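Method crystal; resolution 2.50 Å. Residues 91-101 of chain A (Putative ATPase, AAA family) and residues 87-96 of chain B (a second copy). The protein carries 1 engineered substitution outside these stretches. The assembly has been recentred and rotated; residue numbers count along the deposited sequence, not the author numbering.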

# COMPACT_ATOMS: atom_id res chain seq x y z
N ILE A 91 -7.53 -2.72 -4.39
CA ILE A 91 -7.42 -1.43 -5.12
C ILE A 91 -6.03 -0.81 -5.05
O ILE A 91 -5.65 0.06 -5.91
CB ILE A 91 -8.40 -0.35 -4.64
CG1 ILE A 91 -8.58 -0.44 -3.12
CG2 ILE A 91 -9.71 -0.41 -5.43
CD1 ILE A 91 -8.75 0.90 -2.49
N VAL A 92 -5.28 -1.19 -4.01
CA VAL A 92 -3.94 -0.65 -3.88
C VAL A 92 -3.05 -1.31 -4.96
O VAL A 92 -2.41 -0.63 -5.76
CB VAL A 92 -3.33 -0.88 -2.44
CG1 VAL A 92 -1.95 -0.20 -2.35
CG2 VAL A 92 -4.28 -0.42 -1.31
N VAL A 93 -3.04 -2.63 -5.00
CA VAL A 93 -2.24 -3.37 -5.97
C VAL A 93 -2.57 -2.94 -7.39
O VAL A 93 -1.65 -2.64 -8.18
CB VAL A 93 -2.43 -4.89 -5.76
CG1 VAL A 93 -1.71 -5.76 -6.86
CG2 VAL A 93 -1.98 -5.23 -4.33
N VAL A 94 -3.86 -2.91 -7.74
CA VAL A 94 -4.32 -2.51 -9.10
C VAL A 94 -3.91 -1.07 -9.46
O VAL A 94 -3.40 -0.82 -10.59
CB VAL A 94 -5.87 -2.69 -9.25
CG1 VAL A 94 -6.35 -2.12 -10.53
CG2 VAL A 94 -6.30 -4.18 -9.06
N GLN A 95 -4.09 -0.12 -8.55
CA GLN A 95 -3.50 1.21 -8.82
C GLN A 95 -1.98 1.26 -9.03
O GLN A 95 -1.48 2.00 -9.92
CB GLN A 95 -3.96 2.28 -7.82
CG GLN A 95 -5.13 3.02 -8.42
CD GLN A 95 -5.96 3.69 -7.42
OE1 GLN A 95 -6.37 3.08 -6.45
NE2 GLN A 95 -6.26 4.95 -7.64
N SER A 96 -1.24 0.51 -8.24
CA SER A 96 0.19 0.43 -8.52
C SER A 96 0.42 -0.16 -9.89
O SER A 96 1.25 0.33 -10.62
CB SER A 96 0.96 -0.35 -7.46
OG SER A 96 0.69 0.10 -6.13
N CYS A 97 -0.31 -1.21 -10.26
CA CYS A 97 -0.13 -1.70 -11.63
C CYS A 97 -0.45 -0.67 -12.70
O CYS A 97 0.25 -0.68 -13.71
CB CYS A 97 -0.91 -2.99 -11.92
SG CYS A 97 -0.44 -4.41 -10.94
N CYS A 98 -1.49 0.18 -12.54
CA CYS A 98 -1.76 1.27 -13.55
C CYS A 98 -0.66 2.31 -13.60
O CYS A 98 -0.24 2.72 -14.67
CB CYS A 98 -3.05 2.09 -13.36
SG CYS A 98 -4.49 1.27 -12.82
N ASP A 99 -0.25 2.80 -12.44
CA ASP A 99 0.84 3.77 -12.41
C ASP A 99 2.09 3.23 -13.09
O ASP A 99 2.75 3.93 -13.90
CB ASP A 99 1.10 4.14 -10.97
CG ASP A 99 -0.01 4.93 -10.39
OD1 ASP A 99 -0.79 5.50 -11.18
OD2 ASP A 99 -0.10 5.02 -9.17
N ALA A 100 2.42 1.96 -12.80
CA ALA A 100 3.60 1.36 -13.35
C ALA A 100 3.41 1.32 -14.84
O ALA A 100 4.34 1.59 -15.58
CB ALA A 100 3.79 -0.04 -12.82
N PHE A 101 2.21 0.95 -15.29
CA PHE A 101 1.97 0.86 -16.72
C PHE A 101 2.18 2.22 -17.42
O PHE A 101 2.76 2.31 -18.52
CB PHE A 101 0.55 0.38 -17.02
CG PHE A 101 0.36 0.09 -18.46
CD1 PHE A 101 0.68 -1.18 -18.97
CD2 PHE A 101 0.00 1.10 -19.34
CE1 PHE A 101 0.57 -1.45 -20.31
CE2 PHE A 101 -0.09 0.84 -20.70
CZ PHE A 101 0.20 -0.43 -21.19
N ASP B 87 4.55 -12.37 -4.31
CA ASP B 87 4.26 -11.29 -3.36
C ASP B 87 3.72 -10.08 -4.14
O ASP B 87 4.48 -9.20 -4.57
CB ASP B 87 5.51 -10.93 -2.54
CG ASP B 87 5.29 -9.71 -1.60
OD1 ASP B 87 4.14 -9.29 -1.36
OD2 ASP B 87 6.30 -9.13 -1.12
N PRO B 88 2.40 -10.01 -4.32
CA PRO B 88 1.89 -8.95 -5.17
C PRO B 88 2.02 -7.57 -4.50
O PRO B 88 1.71 -6.58 -5.12
CB PRO B 88 0.43 -9.33 -5.37
CG PRO B 88 0.08 -10.21 -4.21
CD PRO B 88 1.33 -10.81 -3.68
N ASN B 89 2.49 -7.50 -3.27
CA ASN B 89 2.76 -6.21 -2.64
C ASN B 89 4.07 -5.58 -3.16
O ASN B 89 4.30 -4.36 -3.08
CB ASN B 89 2.78 -6.39 -1.10
CG ASN B 89 2.81 -5.06 -0.35
OD1 ASN B 89 1.90 -4.23 -0.47
ND2 ASN B 89 3.86 -4.84 0.44
N ALA B 90 4.94 -6.42 -3.73
CA ALA B 90 6.23 -5.96 -4.23
C ALA B 90 6.06 -4.78 -5.18
O ALA B 90 6.84 -3.83 -5.11
CB ALA B 90 7.01 -7.13 -4.93
N ILE B 91 5.06 -4.84 -6.07
CA ILE B 91 4.84 -3.72 -6.99
C ILE B 91 4.42 -2.47 -6.22
O ILE B 91 4.80 -1.39 -6.60
CB ILE B 91 3.87 -4.05 -8.18
CG1 ILE B 91 3.86 -2.94 -9.21
CG2 ILE B 91 2.44 -4.27 -7.72
CD1 ILE B 91 5.01 -3.02 -10.15
N VAL B 92 3.68 -2.62 -5.13
CA VAL B 92 3.29 -1.45 -4.35
C VAL B 92 4.52 -0.83 -3.68
O VAL B 92 4.65 0.37 -3.67
CB VAL B 92 2.25 -1.82 -3.25
CG1 VAL B 92 1.90 -0.58 -2.36
CG2 VAL B 92 0.99 -2.50 -3.86
N VAL B 93 5.42 -1.65 -3.14
CA VAL B 93 6.56 -1.13 -2.40
C VAL B 93 7.51 -0.39 -3.37
O VAL B 93 7.98 0.72 -3.10
CB VAL B 93 7.32 -2.27 -1.64
CG1 VAL B 93 8.72 -1.83 -1.13
CG2 VAL B 93 6.46 -2.85 -0.50
N VAL B 94 7.83 -1.03 -4.48
CA VAL B 94 8.74 -0.45 -5.45
C VAL B 94 8.16 0.83 -6.05
O VAL B 94 8.89 1.77 -6.28
CB VAL B 94 8.98 -1.41 -6.63
CG1 VAL B 94 9.69 -0.67 -7.71
CG2 VAL B 94 9.77 -2.62 -6.15
N GLN B 95 6.84 0.86 -6.30
CA GLN B 95 6.21 2.04 -6.86
C GLN B 95 6.33 3.18 -5.87
O GLN B 95 6.58 4.32 -6.22
CB GLN B 95 4.75 1.78 -7.23
CG GLN B 95 3.99 3.04 -7.61
CD GLN B 95 4.59 3.68 -8.84
OE1 GLN B 95 4.89 3.00 -9.85
NE2 GLN B 95 4.77 5.01 -8.78
N SER B 96 6.19 2.84 -4.62
CA SER B 96 6.31 3.81 -3.57
C SER B 96 7.77 4.31 -3.34
O SER B 96 7.97 5.46 -3.00
CB SER B 96 5.75 3.14 -2.31
OG SER B 96 5.93 3.93 -1.18

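Although Ser A96 and Gln B95 each give a large share of their surface to this contact, no hydrogen bond joins the two stretches; the two stretches meet by packing alone. Ser A96 makes the point. Its CB is directed toward chain B, yet its hydroxyl is engaged within its own helix, with OG donating to Val A92 O at 3.2 Å. The m rotamer (chi1 -51°) places OG one turn back, within reach of that carbonyl. The same oxygen also accepts the backbone bond from Ser A96 N, at 3.0 Å. With its hydrogen committed there, OG meets chain B through a methyl group, lying 3.5 Å from Val B92 CG2.

The backbones come close at this point: the CA atoms of Ser A96 and Val B92 are 5.5 Å apart, and the helix axes approach to 8.7 Å at a crossing angle of 53°. Ser A96 CB lies 4.1 Å from Ile B91 O, so the partner's main chain takes part in the packing.

Around this point the contacts are largely apolar. Val A92 and Val B92, the same position in the two copies, touch at 3.9 Å between their CG1 atoms. Val B92 also reaches Val A93, CG2 to CG2 at 4.1 Å, while Val A93 CG1 lies 3.9 Å from Pro B88 O, extending the contact into the turn before the chain B helix. Ile B91 points toward chain A and spans a helical turn there: its CG2 is 4.3 Å from Cys A97 SG, and its CD1 is 4.2 Å from Ala A100 CB.

Gln B95 adds a polar group without a polar bond across the contact. Its OE1 stands 4.0 Å from Ala A100 N, which instead donates to Ser A96 O at 3.0 Å; its NE2 is hydrogen-bonded elsewhere in the structure.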